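Local coordinates for protein phosphonate monoester hydrolase (Ruegeria pomeroyi, PDB 4UPK) that belongs to the sulfatase family within the alkaline phosphatase superfamily, whose members share a mixed beta sheet packed between helices, and assembles here from four chains, at residues V247-A250 with P251-T254; S173-N177 with R178-F182; F157-V160 with T161-R164; A46-W50 with G51-D55. All coordinates share one frame; numbering follows the deposited sequence.

Interaction 1. Residues V247-A250 with P251-T254; sequences VAPA and PYNT
P249 O sits opposite the backbone N of Y252, 3.0 Å away, and the hydrogen bond between them is weak, bent to 123° at the hydrogen. The same oxygen also lies near the plane of the Y252 ring, at its edge, 3.4 Å from Y252 CD2. On the ring's CD2 side the proline itself approaches, P249 CG coming within 4.2 Å of Y252 CD2. One residue earlier, A248 CB rests on Y252 CB at 3.8 Å, so the tyrosine stem is met by two successive residues of 247-250. N253 works from the other end of the turn. With its CG set between the backbone N and the carbonyl carbon (chi1 64°), the amide swings back over the bend and N253 OD1 lies 3.5 Å from A250 CA, while N253 CB lies 3.3 Å from A248 O. What folds the chain so sharply is the cis peptide bond between A250 and P251: with A250 and the cis proline at the two corners and the weak bond closing P249 to Y252, this is a type VIa beta turn, part of the loop between strand 234-239 and helix 270-275. Further out, N253 ND2 donates to N202 O, tying the asparagine to a neighbouring loop, and the backbone of A248 is hydrogen-bonded to A205. Helix 303-333 lies against the turn as well: A248 touches L316, P249 and Y252 both touch E319, and Y252 also meets T322.

Interaction 2. Residues S173-N177 with R178-F182; sequences SHLKN and RGYAF
L175 O receives the backbone N-H of Y180 at 2.9 Å, a fairly straight bond (159°), and it also lies in the plane of the Y180 ring, at the edge, 3.3 Å from Y180 CD2. Paired with G179 N to K176 O (3.1 Å), and with G179 at positive phi, this is a Schellman motif ending helix 169-177. Its usual apolar partner contact is present too: L175 CD2 meets Y180 CD2 at 3.6 Å. Beyond the turn, F182 folds back against the last turn of the helix. L175 CB approaches F182 CE1 (3.6 Å), and K176, crossing the phenyl at about a right angle, bends at its last torsion (chi4 -64°) to bring NZ to 4.1 Å from the F182 ring centroid, an off-centre cation-pi contact. On the other flank R178 runs alongside H174 and lays CG over one imidazole face, 4.1 Å from the H174 centroid. The OH of Y180 is hydrogen-bonded to D211, while S173 and N177 bond to the second subunit. H174 NE2 and R178 NH1 both donate, weakly, to one water, which suggests an N-H at NE2; any positive charge on the imidazole would probably be disfavoured by R178 but eased by nearby D211.

Interaction 3. Residues F157-V160 with T161-R164; sequences FHEV and TEMR
E159 reaches round a corner in its own chain to pair with R164, five residues on, although V160 and T161 turn the backbone between them. R164 NH2 donates to E159 OE2 at 3.1 Å in a salt bridge with an N-H angle of 152°, meeting the syn lone pair; the oxygen stands somewhat out of the guanidinium plane. The glutamate gets there by holding CG opposite its backbone N (chi1 -165°) and staying extended beyond it, which sets its carboxylate alongside E162, with E159 OE1 3.5 Å from E162 CB. E162 runs the same way as E159 but bends at its second torsion, so that its OE2 turns toward the following backbone: R164 N donates to E162 OE2 at 3.1 Å, almost dead straight. Across the subunit boundary, E159 OE1 accepts from H158 NE2 of the second subunit, and H158 of this chain donates in turn to E159 OE1 of the second subunit. E162, for its part, also takes the backbone N-H groups of S168 and Y169, where helix 169-177 begins. Together E159, E162 and R164 form a salt-bridge network at the corner and C-terminal end of strand 158-162, which runs parallel to strand 125-127 in the mixed sheet of this alpha/beta fold.

Interaction 4. Residues A46-W50 with G51-D55; sequences ADCLW and GALAD
The short, weakly bonded helix 46-49 gives out at W50, and the chain loops back through G51, whose phi of 139° suits glycine, until A54 CA lies 4.3 Å from C48 CA. D47 O faces this returning loop and takes the N-H of L53 at 3.1 Å, though the bond is weak. Beside it A54 CA points its hydrogen at C48 O, a 3.3 Å C-H...O contact, and A54 CB fits against W50 CA (3.8 Å). The side chain of D47 has its CG between the backbone N and the carbonyl carbon (chi1 70°), which turns the carboxylate over the loop: D47 OD1 lies 3.6 Å from L53 CD1 and D47 OD2 4.1 Å from A52 CB. L53 crosses that carboxylate and, with the same methyl, reaches C48, its CD1 4.0 Å from C48 SG; helix 303-333 borders both residues. W50 makes a cation-pi contact with R73. Arginines serve the polar groups here: R45 forms a salt bridge with D47 OD2, while R63 donates to the carbonyl oxygens of C48 and L49. The D47 carboxylate, set against leucine and alanine methyls, probably keeps its negative charge through R45.

Overall arrangement
All four contacts are local, between neighbouring residues of one chain, within the sulfatase-family region, and none touches another. Interactions 2 and 3 follow each other in the chain, their nearest atoms about 8 Å apart; helix 213-224 is common ground, since F216 meets both H174 and M163, and both contacts touch the second subunit. Interaction 1 also comes within about 8 Å of interaction 2 at the nearest atoms, and Y207 lies between them, touched by V247 and L175. Interaction 4 stands about 20 Å from interaction 1, centre to centre, and the two share helix 303-333. The widest separation, about 36 Å between centres, is that of interactions 2 and 4.

Interaction 1. Residues V247-A250 with P251-T254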
ATOM      1  N   VAL A 247     -12.166 -25.376 -35.190  1.00 15.45           N
ATOM      2  CA  VAL A 247     -13.361 -26.189 -35.310  1.00 13.91           C
ATOM      3  C   VAL A 247     -14.540 -25.230 -35.358  1.00 15.74           C
ATOM      4  O   VAL A 247     -14.559 -24.261 -34.605  1.00 13.02           O
ATOM      5  CB  VAL A 247     -13.482 -27.323 -34.229  1.00 16.66           C
ATOM      6  CG1 VAL A 247     -13.688 -26.785 -32.802  1.00 15.41           C
ATOM      7  CG2 VAL A 247     -14.545 -28.344 -34.612  1.00 16.17           C
ATOM      8  N   ALA A 248     -15.499 -25.477 -36.268  1.00 13.81           N
ATOM      9  CA  ALA A 248     -16.687 -24.639 -36.410  1.00 13.21           C
ATOM     10  C   ALA A 248     -17.949 -25.477 -36.332  1.00 20.53           C
ATOM     11  O   ALA A 248     -17.967 -26.588 -36.874  1.00 21.77           O
ATOM     12  CB  ALA A 248     -16.638 -23.848 -37.717  1.00 13.49           C
ATOM     13  N   PRO A 249     -19.014 -25.005 -35.622  1.00 17.74           N
ATOM     14  CA  PRO A 249     -20.254 -25.794 -35.587  1.00 17.40           C
ATOM     15  C   PRO A 249     -20.997 -25.734 -36.936  1.00 21.76           C
ATOM     16  O   PRO A 249     -20.794 -24.783 -37.705  1.00 21.26           O
ATOM     17  CB  PRO A 249     -21.033 -25.136 -34.452  1.00 18.53           C
ATOM     18  CG  PRO A 249     -20.634 -23.707 -34.517  1.00 22.37           C
ATOM     19  CD  PRO A 249     -19.180 -23.715 -34.912  1.00 17.66           C
ATOM     20  N   ALA A 250     -21.808 -26.770 -37.249  1.00 19.04           N
ATOM     21  CA  ALA A 250     -22.603 -26.834 -38.493  1.00 19.56           C
ATOM     22  C   ALA A 250     -23.542 -25.592 -38.570  1.00 21.98           C
ATOM     23  O   ALA A 250     -24.136 -25.249 -37.545  1.00 22.12           O
ATOM     24  CB  ALA A 250     -23.422 -28.120 -38.532  1.00 20.03           C
ATOM     25  N   PRO A 251     -23.627 -24.846 -39.699  1.00 15.30           N
ATOM     26  CA  PRO A 251     -23.071 -25.119 -41.039  1.00 14.84           C
ATOM     27  C   PRO A 251     -21.745 -24.439 -41.383  1.00 21.21           C
ATOM     28  O   PRO A 251     -21.267 -24.575 -42.522  1.00 21.96           O
ATOM     29  CB  PRO A 251     -24.181 -24.587 -41.946  1.00 16.83           C
ATOM     30  CG  PRO A 251     -24.661 -23.360 -41.220  1.00 20.49           C
ATOM     31  CD  PRO A 251     -24.556 -23.695 -39.743  1.00 15.77           C
ATOM     32  N   TYR A 252     -21.161 -23.679 -40.420  1.00 16.22           N
ATOM     33  CA  TYR A 252     -19.937 -22.909 -40.614  1.00 13.97           C
ATOM     34  C   TYR A 252     -18.714 -23.668 -41.028  1.00 15.36           C
ATOM     35  O   TYR A 252     -17.853 -23.084 -41.693  1.00 12.23           O
ATOM     36  CB  TYR A 252     -19.625 -22.079 -39.372  1.00 14.27           C
ATOM     37  CG  TYR A 252     -20.746 -21.148 -38.979  1.00 14.11           C
ATOM     38  CD1 TYR A 252     -20.922 -19.920 -39.623  1.00 15.04           C
ATOM     39  CD2 TYR A 252     -21.634 -21.490 -37.964  1.00 13.75           C
ATOM     40  CE1 TYR A 252     -21.972 -19.064 -39.270  1.00 13.75           C
ATOM     41  CE2 TYR A 252     -22.688 -20.654 -37.613  1.00 14.42           C
ATOM     42  CZ  TYR A 252     -22.850 -19.438 -38.260  1.00 17.19           C
ATOM     43  OH  TYR A 252     -23.863 -18.606 -37.838  1.00 14.85           O
ATOM     44  N   ASN A 253     -18.605 -24.949 -40.586  1.00 12.86           N
ATOM     45  CA  ASN A 253     -17.458 -25.831 -40.801  1.00 12.75           C
ATOM     46  C   ASN A 253     -17.091 -26.020 -42.283  1.00 17.09           C
ATOM     47  O   ASN A 253     -15.914 -26.051 -42.622  1.00 16.21           O
ATOM     48  CB  ASN A 253     -17.699 -27.189 -40.100  1.00  9.23           C
ATOM     49  CG  ASN A 253     -18.869 -27.976 -40.647  1.00 25.96           C
ATOM     50  OD1 ASN A 253     -20.004 -27.495 -40.762  1.00 16.18           O
ATOM     51  ND2 ASN A 253     -18.621 -29.216 -40.998  1.00 15.12           N
ATOM     52  N   THR A 254     -18.106 -26.141 -43.147  1.00 14.97           N
ATOM     53  CA  THR A 254     -17.979 -26.353 -44.590  1.00 14.60           C
ATOM     54  C   THR A 254     -18.659 -25.267 -45.432  1.00 17.72           C
ATOM     55  O   THR A 254     -18.732 -25.418 -46.645  1.00 17.14           O
ATOM     56  CB  THR A 254     -18.502 -27.732 -44.976  1.00 20.62           C
ATOM     57  OG1 THR A 254     -19.804 -27.886 -44.422  1.00 22.34           O
ATOM     58  CG2 THR A 254     -17.574 -28.866 -44.547  1.00 17.64           C
TER

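Interaction 2. Residues S173-N177 with R178-F182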
ATOM      1  N   SER A 173     -20.053 -25.854 -18.346  1.00 15.99           N
ATOM      2  CA  SER A 173     -21.220 -26.288 -17.560  1.00 15.05           C
ATOM      3  C   SER A 173     -22.499 -26.265 -18.417  1.00 17.36           C
ATOM      4  O   SER A 173     -23.294 -27.184 -18.321  1.00 18.66           O
ATOM      5  CB  SER A 173     -21.367 -25.449 -16.300  1.00 17.06           C
ATOM      6  OG  SER A 173     -20.198 -25.562 -15.508  1.00 19.56           O
ATOM      7  N   HIS A 174     -22.640 -25.279 -19.313  1.00 14.40           N
ATOM      8  CA  HIS A 174     -23.736 -25.178 -20.286  1.00 15.17           C
ATOM      9  C   HIS A 174     -23.752 -26.472 -21.140  1.00 19.23           C
ATOM     10  O   HIS A 174     -24.798 -27.099 -21.289  1.00 18.28           O
ATOM     11  CB  HIS A 174     -23.551 -23.923 -21.178  1.00 16.33           C
ATOM     12  CG  HIS A 174     -24.630 -23.754 -22.215  1.00 19.71           C
ATOM     13  ND1 HIS A 174     -24.370 -23.915 -23.567  1.00 21.06           N
ATOM     14  CD2 HIS A 174     -25.949 -23.503 -22.056  1.00 20.32           C
ATOM     15  CE1 HIS A 174     -25.522 -23.703 -24.177  1.00 19.95           C
ATOM     16  NE2 HIS A 174     -26.500 -23.480 -23.308  1.00 20.10           N
ATOM     17  N   LEU A 175     -22.567 -26.910 -21.599  1.00 17.29           N
ATOM     18  CA  LEU A 175     -22.375 -28.132 -22.390  1.00 17.36           C
ATOM     19  C   LEU A 175     -22.742 -29.413 -21.633  1.00 22.91           C
ATOM     20  O   LEU A 175     -23.417 -30.265 -22.205  1.00 23.56           O
ATOM     21  CB  LEU A 175     -20.948 -28.218 -22.986  1.00 16.75           C
ATOM     22  CG  LEU A 175     -20.555 -27.153 -24.023  1.00 20.11           C
ATOM     23  CD1 LEU A 175     -19.073 -27.193 -24.287  1.00 20.33           C
ATOM     24  CD2 LEU A 175     -21.299 -27.338 -25.334  1.00 20.90           C
ATOM     25  N   LYS A 176     -22.319 -29.554 -20.357  1.00 18.96           N
ATOM     26  CA  LYS A 176     -22.667 -30.725 -19.551  1.00 18.35           C
ATOM     27  C   LYS A 176     -24.177 -30.775 -19.298  1.00 22.48           C
ATOM     28  O   LYS A 176     -24.777 -31.848 -19.433  1.00 22.64           O
ATOM     29  CB  LYS A 176     -21.889 -30.750 -18.225  1.00 21.82           C
ATOM     30  CG  LYS A 176     -20.455 -31.253 -18.366  1.00 37.59           C
ATOM     31  CD  LYS A 176     -19.578 -30.894 -17.154  1.00 42.58           C
ATOM     32  CE  LYS A 176     -18.094 -30.929 -17.460  1.00 48.43           C
ATOM     33  NZ  LYS A 176     -17.606 -32.292 -17.814  1.00 57.65           N
ATOM     34  N   ASN A 177     -24.794 -29.616 -18.960  1.00 19.33           N
ATOM     35  CA  ASN A 177     -26.242 -29.487 -18.668  1.00 18.48           C
ATOM     36  C   ASN A 177     -27.162 -29.724 -19.866  1.00 21.76           C
ATOM     37  O   ASN A 177     -28.298 -30.164 -19.690  1.00 22.75           O
ATOM     38  CB  ASN A 177     -26.557 -28.153 -17.991  1.00 14.87           C
ATOM     39  CG  ASN A 177     -25.959 -28.022 -16.614  1.00 27.59           C
ATOM     40  OD1 ASN A 177     -25.653 -29.008 -15.935  1.00 24.32           O
ATOM     41  ND2 ASN A 177     -25.780 -26.797 -16.171  1.00 19.49           N
ATOM     42  N   ARG A 178     -26.661 -29.464 -21.070  1.00 17.82           N
ATOM     43  CA  ARG A 178     -27.384 -29.670 -22.315  1.00 18.04           C
ATOM     44  C   ARG A 178     -27.222 -31.111 -22.758  1.00 24.42           C
ATOM     45  O   ARG A 178     -27.871 -31.542 -23.715  1.00 25.84           O
ATOM     46  CB  ARG A 178     -26.944 -28.673 -23.391  1.00 17.57           C
ATOM     47  CG  ARG A 178     -27.408 -27.250 -23.084  1.00 29.06           C
ATOM     48  CD  ARG A 178     -28.276 -26.657 -24.169  1.00 40.30           C
ATOM     49  NE  ARG A 178     -29.695 -26.828 -23.873  1.00 61.50           N
ATOM     50  CZ  ARG A 178     -30.682 -26.225 -24.529  1.00 80.11           C
ATOM     51  NH1 ARG A 178     -30.416 -25.393 -25.531  1.00 73.86           N
ATOM     52  NH2 ARG A 178     -31.945 -26.442 -24.184  1.00 62.25           N
ATOM     53  N   GLY A 179     -26.393 -31.850 -22.028  1.00 21.04           N
ATOM     54  CA  GLY A 179     -26.203 -33.278 -22.216  1.00 21.48           C
ATOM     55  C   GLY A 179     -25.126 -33.718 -23.179  1.00 27.55           C
ATOM     56  O   GLY A 179     -25.197 -34.838 -23.706  1.00 29.48           O
ATOM     57  N   TYR A 180     -24.104 -32.875 -23.393  1.00 23.53           N
ATOM     58  CA  TYR A 180     -22.990 -33.249 -24.251  1.00 23.67           C
ATOM     59  C   TYR A 180     -22.037 -34.175 -23.487  1.00 30.99           C
ATOM     60  O   TYR A 180     -21.785 -33.969 -22.302  1.00 32.26           O
ATOM     61  CB  TYR A 180     -22.262 -32.027 -24.819  1.00 23.16           C
ATOM     62  CG  TYR A 180     -23.073 -31.241 -25.826  1.00 21.68           C
ATOM     63  CD1 TYR A 180     -23.181 -31.664 -27.147  1.00 21.74           C
ATOM     64  CD2 TYR A 180     -23.685 -30.042 -25.473  1.00 22.26           C
ATOM     65  CE1 TYR A 180     -23.911 -30.933 -28.082  1.00 19.86           C
ATOM     66  CE2 TYR A 180     -24.398 -29.289 -26.407  1.00 22.28           C
ATOM     67  CZ  TYR A 180     -24.513 -29.743 -27.708  1.00 23.73           C
ATOM     68  OH  TYR A 180     -25.210 -28.997 -28.622  1.00 21.42           O
ATOM     69  N   ALA A 181     -21.552 -35.215 -24.154  1.00 28.99           N
ATOM     70  CA  ALA A 181     -20.688 -36.191 -23.519  1.00 30.03           C
ATOM     71  C   ALA A 181     -19.238 -35.849 -23.774  1.00 37.04           C
ATOM     72  O   ALA A 181     -18.812 -35.814 -24.930  1.00 39.14           O
ATOM     73  CB  ALA A 181     -21.016 -37.594 -24.034  1.00 30.57           C
ATOM     74  N   PHE A 182     -18.487 -35.545 -22.702  1.00 32.91           N
ATOM     75  CA  PHE A 182     -17.051 -35.237 -22.759  1.00 32.49           C
ATOM     76  C   PHE A 182     -16.410 -35.465 -21.400  1.00 36.71           C
ATOM     77  O   PHE A 182     -16.882 -34.940 -20.393  1.00 35.84           O
ATOM     78  CB  PHE A 182     -16.739 -33.834 -23.342  1.00 33.49           C
ATOM     79  CG  PHE A 182     -17.218 -32.637 -22.552  1.00 34.35           C
ATOM     80  CD1 PHE A 182     -18.540 -32.193 -22.655  1.00 37.16           C
ATOM     81  CD2 PHE A 182     -16.344 -31.933 -21.725  1.00 34.90           C
ATOM     82  CE1 PHE A 182     -18.985 -31.091 -21.916  1.00 37.30           C
ATOM     83  CE2 PHE A 182     -16.778 -30.806 -21.019  1.00 37.08           C
ATOM     84  CZ  PHE A 182     -18.098 -30.396 -21.113  1.00 35.40           C
TER
HETATM   85  O   HOH W   1     -28.385 -22.878 -26.029  1.00 33.29           O

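Interaction 3. Residues F157-V160 with T161-R164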
ATOM      1  N   PHE A 157     -11.696  -4.428 -13.582  1.00 20.24           N
ATOM      2  CA  PHE A 157     -12.765  -5.081 -14.336  1.00 18.30           C
ATOM      3  C   PHE A 157     -13.649  -5.905 -13.440  1.00 24.24           C
ATOM      4  O   PHE A 157     -13.162  -6.642 -12.577  1.00 24.01           O
ATOM      5  CB  PHE A 157     -12.224  -5.939 -15.498  1.00 18.63           C
ATOM      6  CG  PHE A 157     -11.927  -5.182 -16.772  1.00 18.96           C
ATOM      7  CD1 PHE A 157     -12.953  -4.801 -17.631  1.00 21.58           C
ATOM      8  CD2 PHE A 157     -10.624  -4.849 -17.113  1.00 20.32           C
ATOM      9  CE1 PHE A 157     -12.684  -4.083 -18.808  1.00 21.89           C
ATOM     10  CE2 PHE A 157     -10.351  -4.135 -18.291  1.00 23.70           C
ATOM     11  CZ  PHE A 157     -11.385  -3.762 -19.134  1.00 21.50           C
ATOM     12  N   HIS A 158     -14.962  -5.764 -13.637  1.00 22.01           N
ATOM     13  CA  HIS A 158     -15.942  -6.511 -12.890  1.00 22.63           C
ATOM     14  C   HIS A 158     -16.432  -7.597 -13.840  1.00 25.37           C
ATOM     15  O   HIS A 158     -17.073  -7.320 -14.859  1.00 22.95           O
ATOM     16  CB  HIS A 158     -17.073  -5.627 -12.360  1.00 24.40           C
ATOM     17  CG  HIS A 158     -17.892  -6.308 -11.308  1.00 28.40           C
ATOM     18  ND1 HIS A 158     -17.635  -6.116  -9.959  1.00 30.76           N
ATOM     19  CD2 HIS A 158     -18.928  -7.169 -11.438  1.00 30.59           C
ATOM     20  CE1 HIS A 158     -18.528  -6.850  -9.312  1.00 30.65           C
ATOM     21  NE2 HIS A 158     -19.337  -7.495 -10.161  1.00 30.75           N
ATOM     22  N   GLU A 159     -16.034  -8.835 -13.543  1.00 21.83           N
ATOM     23  CA  GLU A 159     -16.361  -9.977 -14.371  1.00 21.37           C
ATOM     24  C   GLU A 159     -17.811 -10.422 -14.192  1.00 25.77           C
ATOM     25  O   GLU A 159     -18.212 -10.765 -13.087  1.00 26.19           O
ATOM     26  CB  GLU A 159     -15.381 -11.115 -14.087  1.00 21.66           C
ATOM     27  CG  GLU A 159     -15.388 -12.202 -15.132  1.00 18.59           C
ATOM     28  CD  GLU A 159     -14.511 -13.359 -14.721  1.00 23.31           C
ATOM     29  OE1 GLU A 159     -14.886 -14.065 -13.760  1.00 22.98           O
ATOM     30  OE2 GLU A 159     -13.454 -13.568 -15.359  1.00 16.66           O
ATOM     31  N   VAL A 160     -18.585 -10.384 -15.289  1.00 22.34           N
ATOM     32  CA  VAL A 160     -19.977 -10.823 -15.359  1.00 21.98           C
ATOM     33  C   VAL A 160     -20.001 -12.305 -15.818  1.00 26.17           C
ATOM     34  O   VAL A 160     -20.662 -13.129 -15.185  1.00 26.19           O
ATOM     35  CB  VAL A 160     -20.852  -9.899 -16.249  1.00 24.90           C
ATOM     36  CG1 VAL A 160     -22.332 -10.219 -16.057  1.00 24.57           C
ATOM     37  CG2 VAL A 160     -20.587  -8.425 -15.943  1.00 24.54           C
ATOM     38  N   THR A 161     -19.250 -12.631 -16.896  1.00 21.82           N
ATOM     39  CA  THR A 161     -19.104 -13.969 -17.446  1.00 19.42           C
ATOM     40  C   THR A 161     -17.633 -14.230 -17.697  1.00 20.79           C
ATOM     41  O   THR A 161     -16.994 -13.483 -18.448  1.00 20.40           O
ATOM     42  CB  THR A 161     -19.918 -14.139 -18.734  1.00 21.44           C
ATOM     43  OG1 THR A 161     -21.280 -13.822 -18.475  1.00 18.67           O
ATOM     44  CG2 THR A 161     -19.814 -15.586 -19.330  1.00 19.74           C
ATOM     45  N   GLU A 162     -17.112 -15.319 -17.090  1.00 15.04           N
ATOM     46  CA  GLU A 162     -15.748 -15.794 -17.271  1.00 14.60           C
ATOM     47  C   GLU A 162     -15.732 -16.626 -18.555  1.00 18.06           C
ATOM     48  O   GLU A 162     -16.493 -17.587 -18.690  1.00 16.74           O
ATOM     49  CB  GLU A 162     -15.296 -16.647 -16.060  1.00 16.01           C
ATOM     50  CG  GLU A 162     -13.914 -17.287 -16.206  1.00 17.99           C
ATOM     51  CD  GLU A 162     -13.883 -18.664 -16.847  1.00 28.60           C
ATOM     52  OE1 GLU A 162     -14.583 -19.570 -16.341  1.00 20.50           O
ATOM     53  OE2 GLU A 162     -13.168 -18.837 -17.863  1.00 16.01           O
ATOM     54  N   MET A 163     -14.845 -16.277 -19.477  1.00 15.46           N
ATOM     55  CA  MET A 163     -14.721 -16.986 -20.740  1.00 14.89           C
ATOM     56  C   MET A 163     -13.302 -16.863 -21.289  1.00 18.01           C
ATOM     57  O   MET A 163     -13.056 -16.210 -22.307  1.00 16.95           O
ATOM     58  CB  MET A 163     -15.807 -16.570 -21.748  1.00 17.30           C
ATOM     59  CG  MET A 163     -15.838 -17.421 -23.022  1.00 20.56           C
ATOM     60  SD  MET A 163     -17.278 -18.513 -23.224  1.00 24.52           S
ATOM     61  CE  MET A 163     -18.432 -17.547 -22.775  1.00 21.45           C
ATOM     62  N   ARG A 164     -12.374 -17.524 -20.587  1.00 14.45           N
ATOM     63  CA  ARG A 164     -10.982 -17.631 -20.976  1.00 14.23           C
ATOM     64  C   ARG A 164     -10.839 -19.017 -21.617  1.00 17.96           C
ATOM     65  O   ARG A 164     -11.398 -19.986 -21.101  1.00 17.70           O
ATOM     66  CB  ARG A 164     -10.059 -17.516 -19.746  1.00 14.58           C
ATOM     67  CG  ARG A 164     -10.426 -16.401 -18.798  1.00 15.46           C
ATOM     68  CD  ARG A 164      -9.893 -16.696 -17.414  1.00 25.83           C
ATOM     69  NE  ARG A 164     -10.772 -16.132 -16.394  1.00 24.78           N
ATOM     70  CZ  ARG A 164     -10.498 -16.113 -15.098  1.00 34.13           C
ATOM     71  NH1 ARG A 164      -9.355 -16.615 -14.646  1.00 30.67           N
ATOM     72  NH2 ARG A 164     -11.363 -15.594 -14.241  1.00 17.26           N
TER
HETATM   73  O   HOH W   2     -12.195 -13.654 -17.550  1.00  8.29           O

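Interaction 4. Residues A46-W50 with G51-D55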
ATOM      1  N   ALA A  46      -7.151  -7.970 -40.672  1.00 16.63           N
ATOM      2  CA  ALA A  46      -7.684  -6.746 -41.270  1.00 16.81           C
ATOM      3  C   ALA A  46      -8.201  -7.020 -42.705  1.00 20.02           C
ATOM      4  O   ALA A  46      -9.259  -6.503 -43.069  1.00 19.74           O
ATOM      5  CB  ALA A  46      -6.615  -5.664 -41.301  1.00 17.49           C
ATOM      6  N   ASP A  47      -7.478  -7.862 -43.484  1.00 15.55           N
ATOM      7  CA  ASP A  47      -7.832  -8.198 -44.871  1.00 16.86           C
ATOM      8  C   ASP A  47      -9.110  -9.031 -45.069  1.00 22.47           C
ATOM      9  O   ASP A  47      -9.563  -9.182 -46.197  1.00 22.58           O
ATOM     10  CB  ASP A  47      -6.623  -8.727 -45.676  1.00 18.05           C
ATOM     11  CG  ASP A  47      -6.079 -10.108 -45.323  1.00 21.63           C
ATOM     12  OD1 ASP A  47      -6.606 -10.738 -44.374  1.00 20.97           O
ATOM     13  OD2 ASP A  47      -5.136 -10.558 -46.000  1.00 24.72           O
ATOM     14  N   CYS A  48      -9.708  -9.525 -43.970  1.00 19.53           N
ATOM     15  CA  CYS A  48     -10.973 -10.268 -43.975  1.00 18.16           C
ATOM     16  C   CYS A  48     -12.132  -9.279 -44.011  1.00 22.85           C
ATOM     17  O   CYS A  48     -13.163  -9.571 -44.615  1.00 22.13           O
ATOM     18  CB  CYS A  48     -11.064 -11.193 -42.767  1.00 16.80           C
ATOM     19  SG  CYS A  48      -9.967 -12.619 -42.864  1.00 20.60           S
ATOM     20  N   LEU A  49     -11.974  -8.120 -43.346  1.00 21.33           N
ATOM     21  CA  LEU A  49     -13.008  -7.087 -43.321  1.00 22.81           C
ATOM     22  C   LEU A  49     -12.956  -6.276 -44.621  1.00 27.76           C
ATOM     23  O   LEU A  49     -13.990  -6.079 -45.266  1.00 28.20           O
ATOM     24  CB  LEU A  49     -12.885  -6.197 -42.068  1.00 23.10           C
ATOM     25  CG  LEU A  49     -13.925  -5.063 -41.885  1.00 28.53           C
ATOM     26  CD1 LEU A  49     -15.345  -5.614 -41.759  1.00 29.26           C
ATOM     27  CD2 LEU A  49     -13.611  -4.234 -40.675  1.00 30.26           C
ATOM     28  N   TRP A  50     -11.754  -5.841 -45.011  1.00 23.82           N
ATOM     29  CA  TRP A  50     -11.512  -5.093 -46.237  1.00 25.00           C
ATOM     30  C   TRP A  50     -10.090  -5.430 -46.697  1.00 26.10           C
ATOM     31  O   TRP A  50      -9.136  -5.266 -45.934  1.00 27.54           O
ATOM     32  CB  TRP A  50     -11.706  -3.578 -46.003  1.00 25.69           C
ATOM     33  CG  TRP A  50     -11.702  -2.772 -47.269  1.00 28.55           C
ATOM     34  CD1 TRP A  50     -12.780  -2.459 -48.046  1.00 32.22           C
ATOM     35  CD2 TRP A  50     -10.549  -2.232 -47.941  1.00 28.90           C
ATOM     36  NE1 TRP A  50     -12.372  -1.749 -49.159  1.00 32.71           N
ATOM     37  CE2 TRP A  50     -11.008  -1.584 -49.109  1.00 33.76           C
ATOM     38  CE3 TRP A  50      -9.171  -2.220 -47.656  1.00 30.24           C
ATOM     39  CZ2 TRP A  50     -10.140  -0.934 -49.994  1.00 33.53           C
ATOM     40  CZ3 TRP A  50      -8.312  -1.568 -48.530  1.00 32.57           C
ATOM     41  CH2 TRP A  50      -8.795  -0.941 -49.688  1.00 33.68           C
ATOM     42  N   GLY A  51      -9.959  -5.923 -47.913  1.00 19.95           N
ATOM     43  CA  GLY A  51      -8.665  -6.323 -48.452  1.00 19.10           C
ATOM     44  C   GLY A  51      -8.726  -7.611 -49.246  1.00 22.32           C
ATOM     45  O   GLY A  51      -9.780  -7.971 -49.766  1.00 21.71           O
ATOM     46  N   ALA A  52      -7.585  -8.309 -49.335  1.00 20.61           N
ATOM     47  CA  ALA A  52      -7.366  -9.539 -50.115  1.00 20.48           C
ATOM     48  C   ALA A  52      -8.315 -10.725 -49.860  1.00 24.16           C
ATOM     49  O   ALA A  52      -8.624 -11.474 -50.795  1.00 25.31           O
ATOM     50  CB  ALA A  52      -5.918  -9.981 -49.977  1.00 20.80           C
ATOM     51  N   LEU A  53      -8.758 -10.904 -48.608  1.00 19.18           N
ATOM     52  CA  LEU A  53      -9.634 -12.008 -48.212  1.00 18.59           C
ATOM     53  C   LEU A  53     -11.113 -11.619 -48.046  1.00 21.51           C
ATOM     54  O   LEU A  53     -11.950 -12.503 -47.894  1.00 20.36           O
ATOM     55  CB  LEU A  53      -9.101 -12.672 -46.920  1.00 18.04           C
ATOM     56  CG  LEU A  53      -7.846 -13.573 -47.023  1.00 22.05           C
ATOM     57  CD1 LEU A  53      -7.373 -13.987 -45.640  1.00 21.75           C
ATOM     58  CD2 LEU A  53      -8.109 -14.853 -47.859  1.00 24.82           C
ATOM     59  N   ALA A  54     -11.425 -10.306 -48.071  1.00 19.81           N
ATOM     60  CA  ALA A  54     -12.773  -9.754 -47.885  1.00 20.47           C
ATOM     61  C   ALA A  54     -13.851 -10.378 -48.778  1.00 25.19           C
ATOM     62  O   ALA A  54     -14.936 -10.697 -48.283  1.00 26.26           O
ATOM     63  CB  ALA A  54     -12.753  -8.232 -48.028  1.00 21.47           C
ATOM     64  N   ASP A  55     -13.544 -10.610 -50.068  1.00 20.89           N
ATOM     65  CA  ASP A  55     -14.479 -11.216 -51.033  1.00 19.92           C
ATOM     66  C   ASP A  55     -14.708 -12.719 -50.838  1.00 22.47           C
ATOM     67  O   ASP A  55     -15.535 -13.301 -51.539  1.00 23.47           O
ATOM     68  CB  ASP A  55     -14.045 -10.920 -52.474  1.00 21.74           C
ATOM     69  CG  ASP A  55     -14.160  -9.455 -52.891  1.00 36.94           C
ATOM     70  OD1 ASP A  55     -15.026  -8.727 -52.313  1.00 34.98           O
ATOM     71  OD2 ASP A  55     -13.405  -9.038 -53.817  1.00 43.49           O
TER